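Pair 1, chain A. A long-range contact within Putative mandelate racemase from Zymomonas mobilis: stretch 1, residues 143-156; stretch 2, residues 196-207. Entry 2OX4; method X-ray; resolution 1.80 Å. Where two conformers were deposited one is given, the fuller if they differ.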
# COMPACT_ATOMS: atom_id res chain seq x y z
N SER A 143 43.22 -7.21 18.48
CA SER A 143 42.46 -7.58 17.28
C SER A 143 43.08 -8.78 16.56
O SER A 143 44.31 -8.90 16.47
CB SER A 143 42.30 -6.39 16.34
OG SER A 143 43.56 -5.80 16.03
N LYS A 144 42.23 -9.66 16.05
CA LYS A 144 42.68 -10.89 15.37
C LYS A 144 42.60 -10.81 13.85
O LYS A 144 41.63 -10.29 13.29
CB LYS A 144 41.90 -12.11 15.85
CG LYS A 144 41.77 -12.27 17.36
CD LYS A 144 43.13 -12.54 18.02
CE LYS A 144 43.00 -12.55 19.53
NZ LYS A 144 44.12 -11.80 20.18
N GLY A 145 43.61 -11.36 13.19
CA GLY A 145 43.67 -11.35 11.73
C GLY A 145 43.61 -12.72 11.09
O GLY A 145 42.94 -12.91 10.07
N ARG A 146 44.32 -13.69 11.66
CA ARG A 146 44.41 -15.01 11.04
C ARG A 146 43.23 -15.89 11.43
O ARG A 146 42.77 -15.86 12.57
CB ARG A 146 45.72 -15.72 11.42
CG ARG A 146 47.01 -14.90 11.26
CD ARG A 146 47.19 -14.29 9.86
NE ARG A 146 47.10 -15.27 8.77
CZ ARG A 146 47.42 -14.99 7.50
NH1 ARG A 146 47.85 -13.78 7.16
NH2 ARG A 146 47.30 -15.93 6.57
N LYS A 147 42.77 -16.69 10.49
CA LYS A 147 41.56 -17.48 10.69
C LYS A 147 41.62 -18.46 11.86
O LYS A 147 40.58 -18.78 12.46
CB LYS A 147 41.14 -18.18 9.40
CG LYS A 147 42.05 -19.32 8.97
CD LYS A 147 41.64 -19.85 7.61
CE LYS A 147 42.35 -21.15 7.32
NZ LYS A 147 43.00 -21.13 5.99
N GLU A 148 42.82 -18.93 12.19
CA GLU A 148 43.01 -19.86 13.31
C GLU A 148 42.82 -19.16 14.64
O GLU A 148 42.44 -19.79 15.63
CB GLU A 148 44.40 -20.52 13.26
CG GLU A 148 44.59 -21.48 12.09
CD GLU A 148 45.05 -20.78 10.81
OE1 GLU A 148 45.43 -19.59 10.86
OE2 GLU A 148 45.02 -21.44 9.74
N GLU A 149 43.10 -17.86 14.67
CA GLU A 149 42.91 -17.06 15.87
C GLU A 149 41.42 -16.93 16.22
O GLU A 149 41.06 -16.91 17.39
CB GLU A 149 43.56 -15.69 15.73
CG GLU A 149 44.99 -15.75 15.21
CD GLU A 149 45.64 -14.39 15.13
OE1 GLU A 149 46.59 -14.14 15.90
OE2 GLU A 149 45.19 -13.56 14.31
N TYR A 150 40.58 -16.85 15.19
CA TYR A 150 39.14 -16.83 15.37
C TYR A 150 38.63 -18.16 15.95
O TYR A 150 37.89 -18.16 16.94
CB TYR A 150 38.44 -16.46 14.05
CG TYR A 150 38.59 -14.99 13.70
CD1 TYR A 150 37.55 -14.09 13.89
CD2 TYR A 150 39.79 -14.50 13.18
CE1 TYR A 150 37.70 -12.74 13.59
CE2 TYR A 150 39.95 -13.16 12.88
CZ TYR A 150 38.89 -12.28 13.07
OH TYR A 150 39.06 -10.95 12.78
N ALA A 151 39.04 -19.28 15.37
CA ALA A 151 38.74 -20.60 15.93
C ALA A 151 39.24 -20.75 17.38
O ALA A 151 38.50 -21.25 18.23
CB ALA A 151 39.28 -21.70 15.04
N GLU A 152 40.46 -20.28 17.65
CA GLU A 152 41.09 -20.35 18.99
C GLU A 152 40.30 -19.60 20.06
O GLU A 152 40.08 -20.12 21.15
CB GLU A 152 42.51 -19.77 18.95
CG GLU A 152 43.62 -20.72 18.54
CD GLU A 152 44.92 -19.99 18.17
OE1 GLU A 152 45.68 -20.50 17.31
OE2 GLU A 152 45.19 -18.91 18.74
N GLU A 153 39.89 -18.37 19.74
CA GLU A 153 39.11 -17.55 20.67
C GLU A 153 37.75 -18.19 20.96
O GLU A 153 37.30 -18.19 22.11
CB GLU A 153 38.93 -16.11 20.16
CG GLU A 153 40.22 -15.28 20.01
CD GLU A 153 41.23 -15.53 21.11
OE1 GLU A 153 42.25 -16.21 20.85
OE2 GLU A 153 40.99 -15.06 22.24
N ALA A 154 37.12 -18.73 19.91
CA ALA A 154 35.86 -19.45 20.05
C ALA A 154 36.00 -20.64 21.00
O ALA A 154 35.18 -20.84 21.88
CB ALA A 154 35.35 -19.92 18.70
N LEU A 155 37.07 -21.42 20.81
CA LEU A 155 37.34 -22.57 21.69
C LEU A 155 37.59 -22.20 23.15
O LEU A 155 37.17 -22.94 24.04
CB LEU A 155 38.48 -23.43 21.13
CG LEU A 155 38.15 -24.22 19.87
CD1 LEU A 155 39.42 -24.87 19.32
CD2 LEU A 155 37.07 -25.26 20.12
N LYS A 156 38.28 -21.07 23.39
CA LYS A 156 38.45 -20.52 24.74
C LYS A 156 37.11 -20.23 25.40
O LYS A 156 36.91 -20.54 26.58
CB LYS A 156 39.29 -19.23 24.71
CG LYS A 156 40.76 -19.44 24.38
CD LYS A 156 41.50 -18.12 24.32
CE LYS A 156 42.95 -18.32 23.85
NZ LYS A 156 43.58 -17.04 23.45
N VAL A 196 34.17 -15.54 5.19
CA VAL A 196 33.77 -16.95 5.13
C VAL A 196 34.78 -17.85 5.85
O VAL A 196 34.38 -18.73 6.62
CB VAL A 196 33.59 -17.45 3.67
CG1 VAL A 196 33.48 -18.96 3.63
CG2 VAL A 196 32.34 -16.82 3.04
N GLU A 197 36.08 -17.63 5.62
CA GLU A 197 37.10 -18.52 6.20
C GLU A 197 37.08 -18.46 7.74
O GLU A 197 37.33 -19.47 8.40
CB GLU A 197 38.51 -18.25 5.65
CG GLU A 197 39.16 -16.97 6.17
CD GLU A 197 40.56 -16.75 5.61
OE1 GLU A 197 41.29 -15.93 6.20
OE2 GLU A 197 40.90 -17.36 4.58
N ARG A 198 36.77 -17.28 8.29
CA ARG A 198 36.68 -17.10 9.73
C ARG A 198 35.45 -17.80 10.31
O ARG A 198 35.56 -18.52 11.30
CB ARG A 198 36.70 -15.61 10.10
CG ARG A 198 38.04 -14.96 9.89
CD ARG A 198 37.94 -13.46 9.73
NE ARG A 198 39.26 -12.86 9.56
CZ ARG A 198 39.50 -11.55 9.46
NH1 ARG A 198 38.49 -10.68 9.48
NH2 ARG A 198 40.74 -11.11 9.31
N VAL A 199 34.28 -17.61 9.68
CA VAL A 199 33.06 -18.29 10.10
C VAL A 199 33.21 -19.81 10.00
O VAL A 199 32.86 -20.55 10.94
CB VAL A 199 31.82 -17.84 9.26
CG1 VAL A 199 30.60 -18.71 9.59
CG2 VAL A 199 31.52 -16.36 9.49
N GLU A 200 33.76 -20.27 8.87
CA GLU A 200 34.04 -21.69 8.65
C GLU A 200 35.01 -22.29 9.70
O GLU A 200 34.77 -23.38 10.22
CB GLU A 200 34.60 -21.91 7.25
CG GLU A 200 34.71 -23.36 6.84
CD GLU A 200 34.81 -23.53 5.34
OE1 GLU A 200 34.17 -24.47 4.82
OE2 GLU A 200 35.52 -22.73 4.69
N ALA A 201 36.09 -21.56 9.98
CA ALA A 201 37.06 -21.95 11.00
C ALA A 201 36.41 -22.14 12.37
O ALA A 201 36.64 -23.15 13.05
CB ALA A 201 38.18 -20.93 11.10
N ILE A 202 35.60 -21.16 12.77
CA ILE A 202 34.89 -21.22 14.04
C ILE A 202 33.91 -22.39 14.07
O ILE A 202 33.92 -23.16 15.03
CB ILE A 202 34.16 -19.89 14.36
CG1 ILE A 202 35.18 -18.77 14.64
CG2 ILE A 202 33.26 -20.06 15.57
CD1 ILE A 202 34.59 -17.34 14.48
N ARG A 203 33.09 -22.54 13.02
CA ARG A 203 32.08 -23.61 12.97
C ARG A 203 32.71 -25.01 13.00
O ARG A 203 32.23 -25.91 13.70
CB ARG A 203 31.19 -23.46 11.73
CG ARG A 203 30.22 -24.63 11.48
CD ARG A 203 29.19 -24.83 12.61
NE ARG A 203 28.16 -23.78 12.64
CZ ARG A 203 27.58 -23.32 13.75
NH1 ARG A 203 27.93 -23.79 14.94
NH2 ARG A 203 26.66 -22.36 13.66
N ASN A 204 33.78 -25.19 12.23
CA ASN A 204 34.57 -26.42 12.30
C ASN A 204 35.12 -26.72 13.70
O ASN A 204 35.14 -27.88 14.12
CB ASN A 204 35.73 -26.35 11.29
CG ASN A 204 35.26 -26.56 9.85
OD1 ASN A 204 34.16 -27.04 9.60
ND2 ASN A 204 36.14 -26.22 8.90
N ALA A 205 35.58 -25.69 14.39
CA ALA A 205 36.15 -25.84 15.73
C ALA A 205 35.10 -26.15 16.81
O ALA A 205 35.30 -27.05 17.63
CB ALA A 205 36.97 -24.62 16.12
N VAL A 206 33.98 -25.43 16.80
CA VAL A 206 33.00 -25.53 17.88
C VAL A 206 31.89 -26.56 17.65
O VAL A 206 31.19 -26.95 18.60
CB VAL A 206 32.38 -24.15 18.27
CG1 VAL A 206 33.45 -23.14 18.62
CG2 VAL A 206 31.47 -23.61 17.13
N GLY A 207 31.70 -27.00 16.41
CA GLY A 207 30.63 -27.94 16.07
C GLY A 207 29.25 -27.30 15.96
O GLY A 207 29.12 -26.08 16.08
O HOH W 1 41.15 -14.70 8.51
O HOH W 2 43.86 -16.56 7.75

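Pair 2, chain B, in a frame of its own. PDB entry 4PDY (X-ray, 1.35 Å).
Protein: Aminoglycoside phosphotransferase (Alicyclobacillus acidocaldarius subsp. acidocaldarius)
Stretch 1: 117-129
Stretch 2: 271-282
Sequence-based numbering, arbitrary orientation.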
# COMPACT_ATOMS: atom_id res chain seq x y z
N ASN B 117 -8.40 1.11 10.65
CA ASN B 117 -8.36 2.49 10.96
C ASN B 117 -6.90 2.82 11.26
O ASN B 117 -6.41 2.55 12.34
CB ASN B 117 -9.23 2.77 12.17
CG ASN B 117 -9.27 4.23 12.54
OD1 ASN B 117 -8.42 5.03 12.10
ND2 ASN B 117 -10.27 4.60 13.34
N PHE B 118 -6.23 3.40 10.28
CA PHE B 118 -4.81 3.68 10.40
C PHE B 118 -4.52 4.85 11.34
O PHE B 118 -3.36 5.19 11.57
CB PHE B 118 -4.18 3.92 9.02
CG PHE B 118 -4.05 2.68 8.13
CD1 PHE B 118 -4.14 1.39 8.62
CD2 PHE B 118 -3.71 2.84 6.79
CE1 PHE B 118 -3.95 0.30 7.79
CE2 PHE B 118 -3.51 1.75 5.96
CZ PHE B 118 -3.65 0.48 6.45
N GLY B 119 -5.55 5.43 11.95
CA GLY B 119 -5.36 6.40 13.02
C GLY B 119 -5.36 5.79 14.42
O GLY B 119 -5.21 6.52 15.39
N LEU B 120 -5.56 4.47 14.52
CA LEU B 120 -5.57 3.76 15.79
C LEU B 120 -4.32 2.92 15.90
O LEU B 120 -4.09 2.06 15.06
CB LEU B 120 -6.79 2.83 15.92
CG LEU B 120 -8.13 3.53 16.03
CD1 LEU B 120 -9.24 2.49 16.13
CD2 LEU B 120 -8.15 4.45 17.24
N PRO B 121 -3.52 3.15 16.95
CA PRO B 121 -2.33 2.33 17.13
C PRO B 121 -2.57 0.82 17.08
O PRO B 121 -1.81 0.09 16.51
CB PRO B 121 -1.82 2.78 18.50
CG PRO B 121 -2.19 4.21 18.57
CD PRO B 121 -3.56 4.26 17.92
N GLU B 122 -3.66 0.36 17.66
CA GLU B 122 -3.96 -1.05 17.65
C GLU B 122 -4.11 -1.61 16.23
O GLU B 122 -3.69 -2.74 15.93
CB GLU B 122 -5.26 -1.27 18.46
CG GLU B 122 -5.93 -2.62 18.30
CD GLU B 122 -5.06 -3.80 18.70
OE1 GLU B 122 -4.01 -3.58 19.36
OE2 GLU B 122 -5.43 -4.95 18.34
N HIS B 123 -4.79 -0.85 15.38
CA HIS B 123 -5.03 -1.30 14.01
C HIS B 123 -3.74 -1.25 13.20
O HIS B 123 -3.47 -2.14 12.41
CB HIS B 123 -6.10 -0.45 13.34
CG HIS B 123 -7.48 -0.71 13.84
ND1 HIS B 123 -8.58 -0.62 13.02
CD2 HIS B 123 -7.94 -1.05 15.06
CE1 HIS B 123 -9.67 -0.88 13.72
NE2 HIS B 123 -9.31 -1.14 14.96
N VAL B 124 -2.96 -0.20 13.42
CA VAL B 124 -1.64 -0.12 12.78
C VAL B 124 -0.72 -1.26 13.23
O VAL B 124 -0.05 -1.91 12.42
CB VAL B 124 -0.99 1.24 13.06
CG1 VAL B 124 0.42 1.27 12.50
CG2 VAL B 124 -1.78 2.36 12.43
N ALA B 125 -0.77 -1.55 14.53
CA ALA B 125 0.03 -2.62 15.10
C ALA B 125 -0.26 -3.94 14.39
O ALA B 125 0.63 -4.69 14.02
CB ALA B 125 -0.29 -2.77 16.60
N GLN B 126 -1.55 -4.26 14.28
CA GLN B 126 -1.94 -5.53 13.70
C GLN B 126 -1.69 -5.61 12.19
O GLN B 126 -1.38 -6.68 11.69
CB GLN B 126 -3.39 -5.91 14.08
CG GLN B 126 -3.51 -6.25 15.57
CD GLN B 126 -2.56 -7.36 15.98
OE1 GLN B 126 -2.46 -8.40 15.33
NE2 GLN B 126 -1.79 -7.12 17.04
N THR B 127 -1.88 -4.49 11.50
CA THR B 127 -1.52 -4.42 10.07
C THR B 127 -0.01 -4.67 9.87
O THR B 127 0.36 -5.48 9.05
CB THR B 127 -1.96 -3.08 9.45
OG1 THR B 127 -3.36 -2.89 9.68
CG2 THR B 127 -1.69 -3.04 7.96
N ALA B 128 0.81 -4.00 10.67
CA ALA B 128 2.25 -4.18 10.62
C ALA B 128 2.62 -5.64 10.92
O ALA B 128 3.44 -6.23 10.24
CB ALA B 128 2.91 -3.25 11.61
N TYR B 129 2.03 -6.22 11.95
CA TYR B 129 2.32 -7.59 12.32
C TYR B 129 2.05 -8.52 11.15
O TYR B 129 2.85 -9.39 10.80
CB TYR B 129 1.49 -7.96 13.57
CG TYR B 129 1.85 -9.26 14.24
CD1 TYR B 129 3.15 -9.53 14.64
CD2 TYR B 129 0.85 -10.18 14.58
CE1 TYR B 129 3.46 -10.72 15.29
CE2 TYR B 129 1.16 -11.35 15.22
CZ TYR B 129 2.46 -11.62 15.58
OH TYR B 129 2.77 -12.79 16.22
N GLY B 271 3.61 9.73 16.99
CA GLY B 271 4.58 8.65 16.99
C GLY B 271 4.13 7.37 17.65
O GLY B 271 4.76 6.34 17.48
N HIS B 272 3.00 7.39 18.36
CA HIS B 272 2.46 6.12 18.85
C HIS B 272 2.11 5.19 17.69
O HIS B 272 2.23 3.97 17.82
CB HIS B 272 1.19 6.27 19.72
CG HIS B 272 1.41 6.93 21.04
ND1 HIS B 272 1.18 8.27 21.24
CD2 HIS B 272 1.81 6.43 22.24
CE1 HIS B 272 1.45 8.58 22.50
NE2 HIS B 272 1.81 7.48 23.13
N LEU B 273 1.71 5.77 16.57
CA LEU B 273 1.39 4.99 15.39
C LEU B 273 2.65 4.36 14.81
O LEU B 273 2.63 3.20 14.41
CB LEU B 273 0.70 5.85 14.35
CG LEU B 273 -0.63 6.49 14.80
CD1 LEU B 273 -1.04 7.65 13.90
CD2 LEU B 273 -1.75 5.46 14.88
N ALA B 274 3.76 5.13 14.78
CA ALA B 274 5.02 4.60 14.26
C ALA B 274 5.57 3.53 15.17
O ALA B 274 6.00 2.48 14.71
CB ALA B 274 6.03 5.71 14.06
N TYR B 275 5.48 3.75 16.48
CA TYR B 275 5.98 2.78 17.44
C TYR B 275 5.21 1.48 17.31
O TYR B 275 5.80 0.40 17.33
CB TYR B 275 5.88 3.32 18.86
CG TYR B 275 6.48 2.40 19.89
CD1 TYR B 275 7.85 2.19 19.94
CD2 TYR B 275 5.69 1.74 20.81
CE1 TYR B 275 8.43 1.35 20.89
CE2 TYR B 275 6.25 0.89 21.76
CZ TYR B 275 7.62 0.70 21.79
OH TYR B 275 8.17 -0.14 22.73
N ALA B 276 3.88 1.58 17.19
CA ALA B 276 3.04 0.39 17.03
C ALA B 276 3.51 -0.42 15.80
O ALA B 276 3.66 -1.65 15.84
CB ALA B 276 1.57 0.79 16.90
N CYS B 277 3.79 0.29 14.72
CA CYS B 277 4.26 -0.35 13.51
C CYS B 277 5.64 -1.02 13.70
O CYS B 277 5.81 -2.21 13.44
CB CYS B 277 4.34 0.70 12.42
SG CYS B 277 5.00 0.15 10.84
N PHE B 278 6.63 -0.27 14.19
CA PHE B 278 7.99 -0.78 14.29
C PHE B 278 8.03 -1.97 15.26
O PHE B 278 8.66 -2.98 14.99
CB PHE B 278 8.96 0.30 14.80
CG PHE B 278 9.23 1.41 13.82
CD1 PHE B 278 9.56 1.13 12.50
CD2 PHE B 278 9.21 2.74 14.22
CE1 PHE B 278 9.84 2.15 11.62
CE2 PHE B 278 9.50 3.76 13.33
CZ PHE B 278 9.80 3.46 12.03
N LEU B 279 7.33 -1.84 16.39
CA LEU B 279 7.34 -2.90 17.38
C LEU B 279 6.86 -4.23 16.77
O LEU B 279 7.37 -5.29 17.08
CB LEU B 279 6.44 -2.54 18.56
CG LEU B 279 6.55 -3.38 19.83
CD1 LEU B 279 7.90 -3.12 20.50
CD2 LEU B 279 5.40 -3.06 20.78
N HIS B 280 5.83 -4.16 15.92
CA HIS B 280 5.24 -5.37 15.38
C HIS B 280 5.97 -5.94 14.17
O HIS B 280 5.96 -7.14 13.99
CB HIS B 280 3.73 -5.18 15.15
CG HIS B 280 2.99 -5.11 16.44
ND1 HIS B 280 2.92 -3.97 17.19
CD2 HIS B 280 2.35 -6.07 17.15
CE1 HIS B 280 2.28 -4.22 18.32
NE2 HIS B 280 1.90 -5.49 18.30
N PHE B 281 6.64 -5.09 13.38
CA PHE B 281 7.63 -5.63 12.42
C PHE B 281 8.79 -6.31 13.16
O PHE B 281 9.19 -7.43 12.84
CB PHE B 281 8.15 -4.54 11.47
CG PHE B 281 7.27 -4.31 10.27
CD1 PHE B 281 7.46 -5.07 9.12
CD2 PHE B 281 6.28 -3.34 10.27
CE1 PHE B 281 6.65 -4.89 8.01
CE2 PHE B 281 5.47 -3.14 9.16
CZ PHE B 281 5.67 -3.90 8.02
N ASP B 282 9.31 -5.63 14.18
CA ASP B 282 10.45 -6.13 14.95
C ASP B 282 10.15 -7.46 15.61
O ASP B 282 11.03 -8.31 15.70
CB ASP B 282 10.85 -5.10 16.00
CG ASP B 282 12.23 -5.33 16.55
OD1 ASP B 282 13.23 -5.00 15.87
OD2 ASP B 282 12.31 -5.81 17.68

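Both pairs set two helices side by side, running in roughly the same direction. In pair 1, helices 147-156 and 196-206 cross at -38° with axes 7.9 Å apart at closest approach; in pair 2, helix 121-129 and the helix of the second stretch cross at -28° with axes 7.7 Å apart. Superposing N, CA and C of 14 central residues gives an RMSD of 0.6 Å, and the buried areas, 598 and 582 Å², are nearly equal.

Alanine meets alanine at the centre of both pairs. Ala151(A) and Ala201(A) match Ala125(B) and Ala276(B). In pair 1, Ala151(A) CB lies 4.2 Å from Ala201(A) CB; in pair 2, Ala125(B) CB lies 4.0 Å from Ala276(B) CB. Such short side chains are consistent with the close axial approach. Ala154(A) also matches Ala128(B), although its CA shifts by 1.5 Å. Its neighbours differ: Ala154(A) CB meets Val206(A) CG1 at 3.7 Å, whereas Ala128(B) CB meets Phe281(B) CE2 at 3.5 Å.

The N-terminal end is solved differently: with a polar tip on an apolar shaft in pair 1, with apolar packing in pair 2. Arg198(A) and Leu273(B) superpose within 0.4 Å at CA, and each starts sideways with its end coming nearer the other stretch. Arg198(A) NH2 donates to Gly145(A) O at 2.9 Å (155°), while Arg198(A) CD lies 3.8 Å from the centroid of the Tyr150(A) ring, 14° off its normal. Tyr150(A) OH in turn donates to Lys144(A) O at 2.7 Å, tying the ring to the preceding loop. Water 1 accepts from Arg198(A) NE at 2.8 Å and donates to Gly145(A) O at 3.0 Å, bridging the stretches. In pair 2, Val124(B) replaces the tyrosine, and the leucine packs without any hydrogen bond across the stretches: Leu273(B) CD2 is 3.7 Å from Pro121(B) CD and 4.0 Å from Val124(B) CG2.

At the other end, Ala205(A) matches His280(B). In pair 1, small Ala205(A) is met by a longer partner, with Leu155(A) CG 4.0 Å from Ala205(A) CB. In pair 2 the matching residue of the second helix is itself large, and Tyr129(B) stands at the position of Leu155(A). His280(B) is a knob among Ala125(B), Gln126(B), Ala128(B) and Tyr129(B), with 98 Å² of its surface covered by the first stretch. Ala125(B) CB sits over its ring face, 3.6 Å from the His280(B) ring centroid. The ring is also hydrogen-bonded within its own helix, where His280(B) ND1 donates to Ala276(B) O at 2.8 Å (158°).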